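Local coordinates for protein beta-glucuronidase (Dictyoglomus thermophilum, PDB 6XXW) that probably hydrolyses beta-D-glucuronides, releasing glucuronic acid, as a family 2 glycoside hydrolase, at residues Lys330-Asn335 with Met580-Leu585; Ala508-Gly513 with Glu525-Met530; Glu28-Lys33 with Asn272-Arg277; Asn90-Val95 with Pro120-Ile125. One frame throughout, in Å; residues are numbered along the deposited sequence.

Contact 1 of 4, residues Lys330-Asn335 with Met580-Leu585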
loop_
_atom_site.group_PDB
_atom_site.type_symbol
_atom_site.label_atom_id
_atom_site.label_comp_id
_atom_site.label_asym_id
_atom_site.label_seq_id
_atom_site.Cartn_x
_atom_site.Cartn_y
_atom_site.Cartn_z
ATOM N N LYS A 330 22.122 12.343 8.819
ATOM C CA LYS A 330 22.278 13.758 9.131
ATOM C C LYS A 330 20.938 14.484 9.092
ATOM O O LYS A 330 20.658 15.322 9.961
ATOM C CB LYS A 330 23.281 14.403 8.168
ATOM C CG LYS A 330 24.745 14.051 8.468
ATOM C CD LYS A 330 25.227 14.639 9.806
ATOM C CE LYS A 330 25.780 16.053 9.644
ATOM N NZ LYS A 330 26.303 16.633 10.922
ATOM N N TRP A 331 20.082 14.149 8.116
ATOM C CA TRP A 331 18.758 14.774 8.013
ATOM C C TRP A 331 17.911 14.543 9.266
ATOM O O TRP A 331 17.280 15.473 9.795
ATOM C CB TRP A 331 18.034 14.226 6.782
ATOM C CG TRP A 331 16.580 14.614 6.691
ATOM C CD1 TRP A 331 16.079 15.789 6.225
ATOM C CD2 TRP A 331 15.452 13.813 7.063
ATOM N NE1 TRP A 331 14.699 15.778 6.285
ATOM C CE2 TRP A 331 14.290 14.576 6.800
ATOM C CE3 TRP A 331 15.311 12.535 7.602
ATOM C CZ2 TRP A 331 13.003 14.097 7.058
ATOM C CZ3 TRP A 331 14.033 12.052 7.861
ATOM C CH2 TRP A 331 12.892 12.836 7.594
ATOM N N ILE A 332 17.857 13.300 9.741
ATOM C CA ILE A 332 17.027 12.986 10.904
ATOM C C ILE A 332 17.662 13.419 12.216
ATOM O O ILE A 332 16.988 13.431 13.253
ATOM C CB ILE A 332 16.709 11.478 10.873
ATOM C CG1 ILE A 332 15.372 11.193 11.585
ATOM C CG2 ILE A 332 17.863 10.653 11.474
ATOM C CD1 ILE A 332 14.985 9.718 11.569
ATOM N N GLY A 333 18.932 13.812 12.203
ATOM C CA GLY A 333 19.587 14.285 13.407
ATOM C C GLY A 333 20.255 13.209 14.225
ATOM O O GLY A 333 20.518 13.425 15.417
ATOM N N ALA A 334 20.512 12.046 13.635
ATOM C CA ALA A 334 21.227 10.997 14.344
ATOM C C ALA A 334 22.702 11.346 14.427
ATOM O O ALA A 334 23.241 12.051 13.576
ATOM C CB ALA A 334 21.057 9.654 13.638
ATOM N N ASN A 335 23.364 10.835 15.458
ATOM C CA ASN A 335 24.796 11.036 15.578
ATOM C C ASN A 335 25.562 9.725 15.675
ATOM O O ASN A 335 26.783 9.755 15.868
ATOM C CB ASN A 335 25.101 11.938 16.782
ATOM C CG ASN A 335 24.637 11.342 18.107
ATOM O OD1 ASN A 335 24.418 10.134 18.223
ATOM N ND2 ASN A 335 24.501 12.196 19.126
ATOM N N MET A 580 6.173 7.555 9.423
ATOM C CA MET A 580 5.726 8.611 10.326
ATOM C C MET A 580 6.725 8.862 11.456
ATOM O O MET A 580 7.086 10.012 11.737
ATOM C CB MET A 580 4.351 8.259 10.894
ATOM C CG MET A 580 3.662 9.422 11.570
ATOM S SD MET A 580 2.059 8.909 12.232
ATOM C CE MET A 580 1.460 7.987 10.835
ATOM N N VAL A 581 7.201 7.795 12.107
ATOM C CA VAL A 581 8.064 7.983 13.275
ATOM C C VAL A 581 9.403 8.627 12.920
ATOM O O VAL A 581 10.034 9.226 13.796
ATOM C CB VAL A 581 8.295 6.645 14.009
ATOM C CG1 VAL A 581 9.196 5.750 13.212
ATOM C CG2 VAL A 581 8.877 6.890 15.412
ATOM N N ALA A 582 9.855 8.531 11.661
ATOM C CA ALA A 582 11.061 9.259 11.256
ATOM C C ALA A 582 10.918 10.751 11.521
ATOM O O ALA A 582 11.873 11.414 11.942
ATOM C CB ALA A 582 11.362 9.022 9.775
ATOM N N HIS A 583 9.727 11.304 11.279
ATOM C CA HIS A 583 9.532 12.725 11.530
ATOM C C HIS A 583 9.461 13.037 13.020
ATOM O O HIS A 583 9.945 14.092 13.448
ATOM C CB HIS A 583 8.286 13.191 10.783
ATOM C CG HIS A 583 8.319 12.814 9.339
ATOM N ND1 HIS A 583 9.069 13.509 8.415
ATOM C CD2 HIS A 583 7.773 11.767 8.675
ATOM C CE1 HIS A 583 8.937 12.938 7.231
ATOM N NE2 HIS A 583 8.163 11.874 7.362
ATOM N N PHE A 584 8.886 12.143 13.829
ATOM C CA PHE A 584 8.951 12.325 15.278
ATOM C C PHE A 584 10.402 12.370 15.754
ATOM O O PHE A 584 10.785 13.243 16.542
ATOM C CB PHE A 584 8.192 11.204 16.001
ATOM C CG PHE A 584 8.482 11.149 17.483
ATOM C CD1 PHE A 584 7.830 11.997 18.361
ATOM C CD2 PHE A 584 9.444 10.284 17.989
ATOM C CE1 PHE A 584 8.114 11.961 19.734
ATOM C CE2 PHE A 584 9.744 10.257 19.344
ATOM C CZ PHE A 584 9.075 11.096 20.218
ATOM N N LEU A 585 11.229 11.443 15.273
ATOM C CA LEU A 585 12.628 11.411 15.711
ATOM C C LEU A 585 13.394 12.642 15.234
ATOM O O LEU A 585 14.217 13.196 15.977
ATOM C CB LEU A 585 13.301 10.126 15.224
ATOM C CG LEU A 585 12.831 8.831 15.910
ATOM C CD1 LEU A 585 13.433 7.600 15.236
ATOM C CD2 LEU A 585 13.114 8.837 17.417
#
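W331 and I332, on the last turn of helix 319-332, meet A582, H583 and L585 on helix 580-591, so two outer helices of the TIM barrel domain pack here. I332 points toward the other helix. Its CG1 branch lies anti to the backbone N (chi1 -153°) and runs on extended, which lays CG1 3.5 Å from the carbonyl O of A582 and brings CD1 to 4.1 Å from A582 CB and 4.0 Å from L585 CB. A branched aliphatic chain suits this buried spot between A582 and L585, and the small alanine lets the isoleucine come close to the helix backbone. W331 lies beside it, next to the second subunit, and offers H583 the edge of its six-membered ring. The two ring planes stand at 90°, but the approach is oblique, with centroids 5.8 Å apart. H583 turns its NE2 to E525 of the second subunit, so the tryptophan edge borders a subunit interface. G333 ends helix 319-332 as the C-prime residue of a Schellman motif; its positive phi would press any CB against the preceding carbonyl O, hence glycine. The tryptophan reaches the imidazole with one carbon, CH2, 4.0 Å from H583 ND1.

Contact 2 of 4, residues Ala508-Gly513 with Glu525-Met530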
loop_
_atom_site.group_PDB
_atom_site.type_symbol
_atom_site.label_atom_id
_atom_site.label_comp_id
_atom_site.label_asym_id
_atom_site.label_seq_id
_atom_site.Cartn_x
_atom_site.Cartn_y
_atom_site.Cartn_z
ATOM N N ALA A 508 8.851 -1.346 16.714
ATOM C CA ALA A 508 7.653 -2.087 16.347
ATOM C C ALA A 508 7.612 -2.222 14.830
ATOM O O ALA A 508 8.025 -1.299 14.124
ATOM C CB ALA A 508 6.397 -1.363 16.855
ATOM N N ASP A 509 7.142 -3.366 14.327
ATOM C CA ASP A 509 6.939 -3.496 12.885
ATOM C C ASP A 509 5.840 -2.541 12.439
ATOM O O ASP A 509 4.826 -2.393 13.124
ATOM C CB ASP A 509 6.543 -4.924 12.502
ATOM C CG ASP A 509 7.651 -5.927 12.728
ATOM O OD1 ASP A 509 7.862 -6.321 13.901
ATOM O OD2 ASP A 509 8.290 -6.335 11.731
ATOM N N ALA A 510 6.053 -1.864 11.305
ATOM C CA ALA A 510 5.033 -0.987 10.732
ATOM C C ALA A 510 5.025 -1.162 9.220
ATOM O O ALA A 510 6.049 -0.951 8.564
ATOM C CB ALA A 510 5.266 0.486 11.099
ATOM N N ILE A 511 3.890 -1.573 8.669
ATOM C CA ILE A 511 3.741 -1.603 7.220
ATOM C C ILE A 511 3.467 -0.180 6.754
ATOM O O ILE A 511 2.561 0.479 7.269
ATOM C CB ILE A 511 2.603 -2.542 6.792
ATOM C CG1 ILE A 511 2.750 -3.935 7.416
ATOM C CG2 ILE A 511 2.549 -2.621 5.262
ATOM C CD1 ILE A 511 4.084 -4.563 7.190
ATOM N N SER A 512 4.253 0.299 5.792
ATOM C CA SER A 512 4.028 1.633 5.251
ATOM C C SER A 512 2.606 1.747 4.698
ATOM O O SER A 512 2.170 0.917 3.903
ATOM C CB SER A 512 5.063 1.922 4.155
ATOM O OG SER A 512 4.958 3.261 3.719
ATOM N N GLY A 513 1.861 2.758 5.142
ATOM C CA GLY A 513 0.483 2.887 4.719
ATOM C C GLY A 513 -0.549 2.222 5.597
ATOM O O GLY A 513 -1.744 2.472 5.402
ATOM N N GLU A 525 1.205 4.421 13.344
ATOM C CA GLU A 525 0.880 5.082 14.603
ATOM C C GLU A 525 1.429 4.304 15.792
ATOM O O GLU A 525 1.977 4.895 16.729
ATOM C CB GLU A 525 -0.637 5.245 14.736
ATOM C CG GLU A 525 -1.191 6.428 13.938
ATOM C CD GLU A 525 -1.319 6.118 12.455
ATOM O OE1 GLU A 525 -1.165 4.930 12.076
ATOM O OE2 GLU A 525 -1.568 7.059 11.674
ATOM N N TYR A 526 1.265 2.977 15.784
ATOM C CA TYR A 526 1.719 2.190 16.920
ATOM C C TYR A 526 3.227 2.287 17.062
ATOM O O TYR A 526 3.743 2.441 18.175
ATOM C CB TYR A 526 1.279 0.734 16.771
ATOM C CG TYR A 526 1.376 -0.047 18.070
ATOM C CD1 TYR A 526 2.589 -0.614 18.471
ATOM C CD2 TYR A 526 0.277 -0.187 18.905
ATOM C CE1 TYR A 526 2.697 -1.314 19.663
ATOM C CE2 TYR A 526 0.367 -0.898 20.094
ATOM C CZ TYR A 526 1.585 -1.456 20.468
ATOM O OH TYR A 526 1.690 -2.155 21.646
ATOM N N GLN A 527 3.948 2.223 15.936
ATOM C CA GLN A 527 5.398 2.346 15.980
ATOM C C GLN A 527 5.814 3.681 16.598
ATOM O O GLN A 527 6.684 3.725 17.479
ATOM C CB GLN A 527 5.981 2.170 14.573
ATOM C CG GLN A 527 7.492 2.440 14.488
ATOM C CD GLN A 527 7.995 2.446 13.048
ATOM O OE1 GLN A 527 7.310 2.915 12.144
ATOM N NE2 GLN A 527 9.197 1.929 12.836
ATOM N N GLN A 528 5.182 4.780 16.168
ATOM C CA GLN A 528 5.532 6.096 16.705
ATOM C C GLN A 528 5.171 6.219 18.183
ATOM O O GLN A 528 5.950 6.765 18.969
ATOM C CB GLN A 528 4.848 7.214 15.891
ATOM C CG GLN A 528 4.946 8.615 16.530
ATOM C CD GLN A 528 4.603 9.748 15.567
ATOM O OE1 GLN A 528 5.218 9.891 14.512
ATOM N NE2 GLN A 528 3.612 10.553 15.930
ATOM N N GLU A 529 3.989 5.737 18.584
ATOM C CA GLU A 529 3.589 5.887 19.982
ATOM C C GLU A 529 4.484 5.061 20.899
ATOM O O GLU A 529 4.893 5.526 21.968
ATOM C CB GLU A 529 2.124 5.487 20.159
ATOM C CG GLU A 529 1.558 5.777 21.548
ATOM C CD GLU A 529 1.458 7.267 21.856
ATOM O OE1 GLU A 529 1.342 8.082 20.913
ATOM O OE2 GLU A 529 1.503 7.623 23.055
ATOM N N MET A 530 4.794 3.831 20.496
ATOM C CA MET A 530 5.695 3.007 21.290
ATOM C C MET A 530 7.041 3.704 21.471
ATOM O O MET A 530 7.542 3.841 22.592
ATOM C CB MET A 530 5.875 1.647 20.616
ATOM C CG MET A 530 6.927 0.785 21.300
ATOM S SD MET A 530 7.196 -0.764 20.415
ATOM C CE MET A 530 8.394 -1.559 21.508
HETATM O O HOH W 1 10.739 0.403 14.845
#
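A508 sets its methyl group into a shallow hollow on helix 524-538 formed by Y526, Q527 and M530. Its CB lies 3.7 Å from M530 SD and 4.2 Å from Y526 CD1, the methyl meeting the tyrosine ring at its edge. A side chain this small suits the spot, because the CA atoms of A508 and Q527 are only 5.0 Å apart. Q527 reaches along the loop: its CG is anti to the backbone N (chi1 173°) and the chain stays extended, so the amide passes the A508 carbonyl and ends beside A510, with OE1 3.3 Å from A510 CB. Its NE2 donates to water 1 at 3.0 Å, and the same water accepts from A508 N at 3.2 Å, bridging helix and loop. A second layer fixes these groups. NE2 also donates to the carbonyl O of G570, and V581 of helix 580-591 packs against the glutamine, while Y526 OH is bonded to S471 O and W472 covers A508. Cutting Q527 back to an alanine is likely to deprive the water and the G570 carbonyl of their shared donor and to open a gap beside the A510 methyl. The loop joins strand 501-505 to helix 524-538, so the contact folds a beta-alpha connection of the TIM barrel back onto the helix that follows it.

Contact 3 of 4, residues Glu28-Lys33 with Asn272-Arg277; sequences ETREVK and NFDIYR
Strand 273-280, in the domain next to the TIM barrel, receives the segment leading into strand 32-43 through two salt bridges, from E28 and R30. R30 grips D274 side-on: NE donates to OD1 at 2.9 Å and NH2 to OD2 at 2.7 Å, with guanidinium and carboxylate planes only 6° apart and both oxygens using their syn lone pairs. T29 OG1 donates to D274 OD1 at 2.7 Å on the anti lone pair, so that oxygen is held by two donors. The threonine hydroxyl sits between its backbone N and carbonyl carbon (chi1 69°), facing the aspartate, while CG2 lies 3.5 Å from F273 CD2. At the other end R277 holds E28 end-on, NH1 to OE1 at 2.8 Å and NH2 to OE2 at 2.7 Å, the planes 32° apart. Arginine suits both places because its paired N-H groups match two carboxylate oxygens. Y276 CD1 lies over one face of the R30 guanidinium, 3.7 Å from NH1. I196 bonds to R30 and D274, and E264 on strand 257-268 binds R277 NE. Strand 273-280 pairs with strand 257-268, and E31 and K33 pair with strand 185-191, so the contact ties two beta domains together.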
loop_
_atom_site.group_PDB
_atom_site.type_symbol
_atom_site.label_atom_id
_atom_site.label_comp_id
_atom_site.label_asym_id
_atom_site.label_seq_id
_atom_site.Cartn_x
_atom_site.Cartn_y
_atom_site.Cartn_z
ATOM N N GLU A 28 51.310 7.192 -5.529
ATOM C CA GLU A 28 52.482 7.235 -6.395
ATOM C C GLU A 28 53.154 5.874 -6.529
ATOM O O GLU A 28 53.885 5.642 -7.497
ATOM C CB GLU A 28 53.496 8.254 -5.848
ATOM C CG GLU A 28 52.985 9.687 -5.786
ATOM C CD GLU A 28 52.281 10.035 -4.481
ATOM O OE1 GLU A 28 51.687 9.132 -3.853
ATOM O OE2 GLU A 28 52.317 11.220 -4.082
ATOM N N THR A 29 52.949 4.974 -5.572
ATOM C CA THR A 29 53.679 3.718 -5.551
ATOM C C THR A 29 52.781 2.488 -5.584
ATOM O O THR A 29 53.293 1.363 -5.495
ATOM C CB THR A 29 54.584 3.674 -4.312
ATOM O OG1 THR A 29 53.779 3.576 -3.129
ATOM C CG2 THR A 29 55.401 4.956 -4.232
ATOM N N ARG A 30 51.464 2.658 -5.715
ATOM C CA ARG A 30 50.538 1.530 -5.655
ATOM C C ARG A 30 49.432 1.697 -6.689
ATOM O O ARG A 30 48.824 2.763 -6.775
ATOM C CB ARG A 30 49.919 1.406 -4.261
ATOM C CG ARG A 30 50.934 1.287 -3.129
ATOM C CD ARG A 30 50.245 1.100 -1.802
ATOM N NE ARG A 30 51.198 0.704 -0.769
ATOM C CZ ARG A 30 50.889 -0.059 0.269
ATOM N NH1 ARG A 30 49.646 -0.510 0.412
ATOM N NH2 ARG A 30 51.820 -0.353 1.160
ATOM N N GLU A 31 49.169 0.637 -7.447
ATOM C CA GLU A 31 48.046 0.563 -8.372
ATOM C C GLU A 31 46.941 -0.292 -7.772
ATOM O O GLU A 31 47.204 -1.221 -7.004
ATOM C CB GLU A 31 48.477 -0.035 -9.715
ATOM C CG GLU A 31 49.171 0.943 -10.633
ATOM C CD GLU A 31 49.542 0.312 -11.964
ATOM O OE1 GLU A 31 50.757 0.175 -12.243
ATOM O OE2 GLU A 31 48.615 -0.052 -12.724
ATOM N N VAL A 32 45.696 0.032 -8.122
ATOM C CA VAL A 32 44.533 -0.728 -7.691
ATOM C C VAL A 32 43.683 -1.017 -8.921
ATOM O O VAL A 32 43.383 -0.104 -9.696
ATOM C CB VAL A 32 43.706 0.025 -6.627
ATOM C CG1 VAL A 32 42.461 -0.779 -6.269
ATOM C CG2 VAL A 32 44.548 0.308 -5.383
ATOM N N LYS A 33 43.307 -2.283 -9.101
ATOM C CA LYS A 33 42.445 -2.730 -10.192
ATOM C C LYS A 33 41.209 -3.380 -9.580
ATOM O O LYS A 33 41.322 -4.394 -8.888
ATOM C CB LYS A 33 43.183 -3.728 -11.096
ATOM C CG LYS A 33 42.365 -4.259 -12.272
ATOM C CD LYS A 33 41.822 -3.109 -13.118
ATOM C CE LYS A 33 41.261 -3.602 -14.445
ATOM N NZ LYS A 33 40.085 -2.798 -14.852
ATOM N N ASN A 272 63.528 0.540 -2.584
ATOM C CA ASN A 272 62.078 0.553 -2.452
ATOM C C ASN A 272 61.593 1.902 -1.952
ATOM O O ASN A 272 62.232 2.544 -1.111
ATOM C CB ASN A 272 61.593 -0.552 -1.519
ATOM C CG ASN A 272 61.854 -1.926 -2.079
ATOM O OD1 ASN A 272 61.001 -2.510 -2.752
ATOM N ND2 ASN A 272 63.053 -2.445 -1.830
ATOM N N PHE A 273 60.442 2.305 -2.479
ATOM C CA PHE A 273 59.800 3.581 -2.204
ATOM C C PHE A 273 58.311 3.290 -2.132
ATOM O O PHE A 273 57.774 2.655 -3.042
ATOM C CB PHE A 273 60.145 4.576 -3.318
ATOM C CG PHE A 273 59.389 5.875 -3.266
ATOM C CD1 PHE A 273 59.443 6.687 -2.152
ATOM C CD2 PHE A 273 58.675 6.313 -4.376
ATOM C CE1 PHE A 273 58.757 7.892 -2.122
ATOM C CE2 PHE A 273 57.989 7.516 -4.358
ATOM C CZ PHE A 273 58.034 8.308 -3.229
ATOM N N ASP A 274 57.651 3.705 -1.051
ATOM C CA ASP A 274 56.235 3.380 -0.878
ATOM C C ASP A 274 55.540 4.518 -0.146
ATOM O O ASP A 274 56.084 5.070 0.813
ATOM C CB ASP A 274 56.070 2.051 -0.112
ATOM C CG ASP A 274 54.636 1.492 -0.162
ATOM O OD1 ASP A 274 53.898 1.750 -1.150
ATOM O OD2 ASP A 274 54.260 0.764 0.790
ATOM N N ILE A 275 54.329 4.859 -0.589
ATOM C CA ILE A 275 53.542 5.901 0.053
ATOM C C ILE A 275 52.141 5.367 0.340
ATOM O O ILE A 275 51.497 4.789 -0.541
ATOM C CB ILE A 275 53.466 7.177 -0.808
ATOM C CG1 ILE A 275 54.870 7.750 -1.036
ATOM C CG2 ILE A 275 52.562 8.208 -0.149
ATOM C CD1 ILE A 275 54.886 8.972 -1.919
ATOM N N TYR A 276 51.673 5.564 1.567
ATOM C CA TYR A 276 50.294 5.263 1.935
ATOM C C TYR A 276 49.744 6.443 2.712
ATOM O O TYR A 276 50.439 7.008 3.564
ATOM C CB TYR A 276 50.190 3.979 2.775
ATOM C CG TYR A 276 48.770 3.431 2.925
ATOM C CD1 TYR A 276 48.251 2.530 2.011
ATOM C CD2 TYR A 276 47.965 3.823 3.984
ATOM C CE1 TYR A 276 46.949 2.025 2.149
ATOM C CE2 TYR A 276 46.672 3.331 4.135
ATOM C CZ TYR A 276 46.175 2.428 3.211
ATOM O OH TYR A 276 44.897 1.942 3.339
ATOM N N ARG A 277 48.489 6.804 2.425
ATOM C CA ARG A 277 47.837 7.945 3.055
ATOM C C ARG A 277 46.506 7.517 3.653
ATOM O O ARG A 277 45.808 6.667 3.088
ATOM C CB ARG A 277 47.591 9.092 2.050
ATOM C CG ARG A 277 48.839 9.631 1.395
ATOM C CD ARG A 277 48.521 10.810 0.482
ATOM N NE ARG A 277 49.748 11.392 -0.037
ATOM C CZ ARG A 277 50.358 10.986 -1.141
ATOM N NH1 ARG A 277 49.844 9.997 -1.863
ATOM N NH2 ARG A 277 51.484 11.579 -1.525
#

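Contact 4 of 4, residues Asn90-Val95 with Pro120-Ile125; sequences NIFLRV and PFEAEI
R94 and E122 face each other across an antiparallel strand pair, 90-95 with 121-124, in the beta-sheet of the sugar-binding domain. Backbone bonds zip the strands at L93 with A123 and V95 with F121, and one more joins I125 N to I91 O. On the face bearing F92, R94, E122 and E124, the R94 chain bends at chi2 (86°) and chi3, curling over its partner so that NE and NH2 both reach E122 OE1, at 2.9 and 3.1 Å. They come from above the carboxylate plane on one face; Y189 OH also bonds to this oxygen, and L22 O takes NH2. A leucine in place of R94 would probably leave E122 without its opposite charge and the L22 carbonyl without a donor. The flat F92 ring makes a floor for E124: CG rests over its face, 4.1 Å from the centroid, before the chain turns back. On the face bearing L93, V95 and F121, the branched valine fits under the phenylalanine ring, its CB 3.8 Å from the ring centroid, while H114 stacks on F121. I125 fills the hollow between I91 and L93, its CG1 3.8 Å from I91 CG2 and CG2 3.9 Å from L93 CB. At the end of the ladder the E124 carboxylate stands in for a backbone acceptor, OE2 taking I91 N at 2.8 Å with an almost straight 175° angle.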
loop_
_atom_site.group_PDB
_atom_site.type_symbol
_atom_site.label_atom_id
_atom_site.label_comp_id
_atom_site.label_asym_id
_atom_site.label_seq_id
_atom_site.Cartn_x
_atom_site.Cartn_y
_atom_site.Cartn_z
ATOM N N ASN A 90 54.905 -6.672 -5.600
ATOM C CA ASN A 90 53.947 -7.539 -4.924
ATOM C C ASN A 90 52.575 -7.352 -5.563
ATOM O O ASN A 90 52.189 -6.239 -5.906
ATOM C CB ASN A 90 53.868 -7.214 -3.433
ATOM C CG ASN A 90 55.038 -7.778 -2.651
ATOM O OD1 ASN A 90 55.584 -8.816 -3.008
ATOM N ND2 ASN A 90 55.424 -7.093 -1.578
ATOM N N ILE A 91 51.849 -8.445 -5.748
ATOM C CA ILE A 91 50.511 -8.399 -6.318
ATOM C C ILE A 91 49.574 -9.055 -5.321
ATOM O O ILE A 91 49.719 -10.248 -5.023
ATOM C CB ILE A 91 50.450 -9.102 -7.677
ATOM C CG1 ILE A 91 51.503 -8.514 -8.624
ATOM C CG2 ILE A 91 49.033 -9.006 -8.262
ATOM C CD1 ILE A 91 51.528 -9.210 -9.973
ATOM N N PHE A 92 48.635 -8.282 -4.790
ATOM C CA PHE A 92 47.724 -8.780 -3.771
ATOM C C PHE A 92 46.323 -8.886 -4.349
ATOM O O PHE A 92 45.858 -7.989 -5.059
ATOM C CB PHE A 92 47.708 -7.874 -2.539
ATOM C CG PHE A 92 49.001 -7.879 -1.758
ATOM C CD1 PHE A 92 49.237 -8.844 -0.789
ATOM C CD2 PHE A 92 49.967 -6.917 -1.994
ATOM C CE1 PHE A 92 50.425 -8.854 -0.068
ATOM C CE2 PHE A 92 51.161 -6.915 -1.284
ATOM C CZ PHE A 92 51.387 -7.885 -0.314
ATOM N N LEU A 93 45.659 -9.987 -4.041
ATOM C CA LEU A 93 44.270 -10.201 -4.417
ATOM C C LEU A 93 43.445 -10.147 -3.147
ATOM O O LEU A 93 43.656 -10.961 -2.250
ATOM C CB LEU A 93 44.109 -11.546 -5.116
ATOM C CG LEU A 93 42.698 -12.059 -5.380
ATOM C CD1 LEU A 93 41.960 -11.098 -6.269
ATOM C CD2 LEU A 93 42.818 -13.392 -6.051
ATOM N N ARG A 94 42.519 -9.195 -3.074
ATOM C CA ARG A 94 41.737 -8.939 -1.871
ATOM C C ARG A 94 40.257 -9.184 -2.148
ATOM O O ARG A 94 39.724 -8.733 -3.169
ATOM C CB ARG A 94 41.969 -7.501 -1.391
ATOM C CG ARG A 94 40.917 -6.942 -0.452
ATOM C CD ARG A 94 41.225 -7.310 0.991
ATOM N NE ARG A 94 42.496 -6.752 1.443
ATOM C CZ ARG A 94 42.613 -5.669 2.209
ATOM N NH1 ARG A 94 41.525 -5.011 2.608
ATOM N NH2 ARG A 94 43.821 -5.243 2.565
ATOM N N VAL A 95 39.601 -9.907 -1.245
ATOM C CA VAL A 95 38.154 -10.118 -1.295
ATOM C C VAL A 95 37.568 -9.400 -0.088
ATOM O O VAL A 95 37.926 -9.706 1.055
ATOM C CB VAL A 95 37.780 -11.610 -1.290
ATOM C CG1 VAL A 95 36.252 -11.780 -1.320
ATOM C CG2 VAL A 95 38.420 -12.329 -2.456
ATOM N N PRO A 120 37.519 -9.010 5.411
ATOM C CA PRO A 120 38.237 -9.234 4.153
ATOM C C PRO A 120 39.380 -10.230 4.292
ATOM O O PRO A 120 39.880 -10.519 5.383
ATOM C CB PRO A 120 38.782 -7.846 3.815
ATOM C CG PRO A 120 39.011 -7.230 5.145
ATOM C CD PRO A 120 37.895 -7.722 6.031
ATOM N N PHE A 121 39.812 -10.742 3.141
ATOM C CA PHE A 121 40.946 -11.651 3.126
ATOM C C PHE A 121 41.694 -11.453 1.828
ATOM O O PHE A 121 41.126 -11.001 0.831
ATOM C CB PHE A 121 40.523 -13.121 3.302
ATOM C CG PHE A 121 39.378 -13.550 2.413
ATOM C CD1 PHE A 121 38.067 -13.196 2.711
ATOM C CD2 PHE A 121 39.608 -14.344 1.306
ATOM C CE1 PHE A 121 37.015 -13.605 1.904
ATOM C CE2 PHE A 121 38.566 -14.754 0.498
ATOM C CZ PHE A 121 37.266 -14.392 0.799
ATOM N N GLU A 122 42.980 -11.795 1.848
ATOM C CA GLU A 122 43.826 -11.503 0.703
ATOM C C GLU A 122 44.993 -12.469 0.655
ATOM O O GLU A 122 45.302 -13.157 1.628
ATOM C CB GLU A 122 44.335 -10.056 0.740
ATOM C CG GLU A 122 45.226 -9.741 1.917
ATOM C CD GLU A 122 45.868 -8.369 1.803
ATOM O OE1 GLU A 122 45.305 -7.492 1.103
ATOM O OE2 GLU A 122 46.939 -8.166 2.412
ATOM N N ALA A 123 45.641 -12.514 -0.503
ATOM C CA ALA A 123 46.845 -13.315 -0.655
ATOM C C ALA A 123 47.741 -12.635 -1.674
ATOM O O ALA A 123 47.266 -11.883 -2.528
ATOM C CB ALA A 123 46.514 -14.740 -1.102
ATOM N N GLU A 124 49.041 -12.899 -1.581
ATOM C CA GLU A 124 49.972 -12.436 -2.601
ATOM C C GLU A 124 50.015 -13.489 -3.697
ATOM O O GLU A 124 50.148 -14.681 -3.402
ATOM C CB GLU A 124 51.361 -12.189 -2.008
ATOM C CG GLU A 124 52.122 -11.099 -2.730
ATOM C CD GLU A 124 52.810 -11.613 -3.982
ATOM O OE1 GLU A 124 53.160 -12.810 -4.024
ATOM O OE2 GLU A 124 53.012 -10.817 -4.919
ATOM N N ILE A 125 49.857 -13.063 -4.953
ATOM C CA ILE A 125 49.582 -14.021 -6.025
ATOM C C ILE A 125 50.573 -13.927 -7.180
ATOM O O ILE A 125 50.389 -14.588 -8.206
ATOM C CB ILE A 125 48.140 -13.866 -6.559
ATOM C CG1 ILE A 125 47.964 -12.511 -7.266
ATOM C CG2 ILE A 125 47.115 -14.037 -5.427
ATOM C CD1 ILE A 125 46.717 -12.432 -8.200
HETATM O O HOH W 2 56.054 -10.925 -4.794
#

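In the fold
The four contacts form two clusters. Contacts 3 and 4 lie on one side of the molecule, centres 15 Å apart and nearest atoms about 7 Å apart. Both reach the large antiparallel sheet, and contact 4 is nested in the chain loop that contact 3 closes. Contacts 1 and 2 follow later in the sequence, inside the TIM barrel range, with centres also 15 Å apart. They touch where M580, V581 and F584 pack on helix 524-538, and contact 2 is nested within contact 1. Centres of contacts in different pairs lie 40 to 51 Å apart. One pair thus lies in and between the beta domains, the other among barrel elements that meet the second subunit.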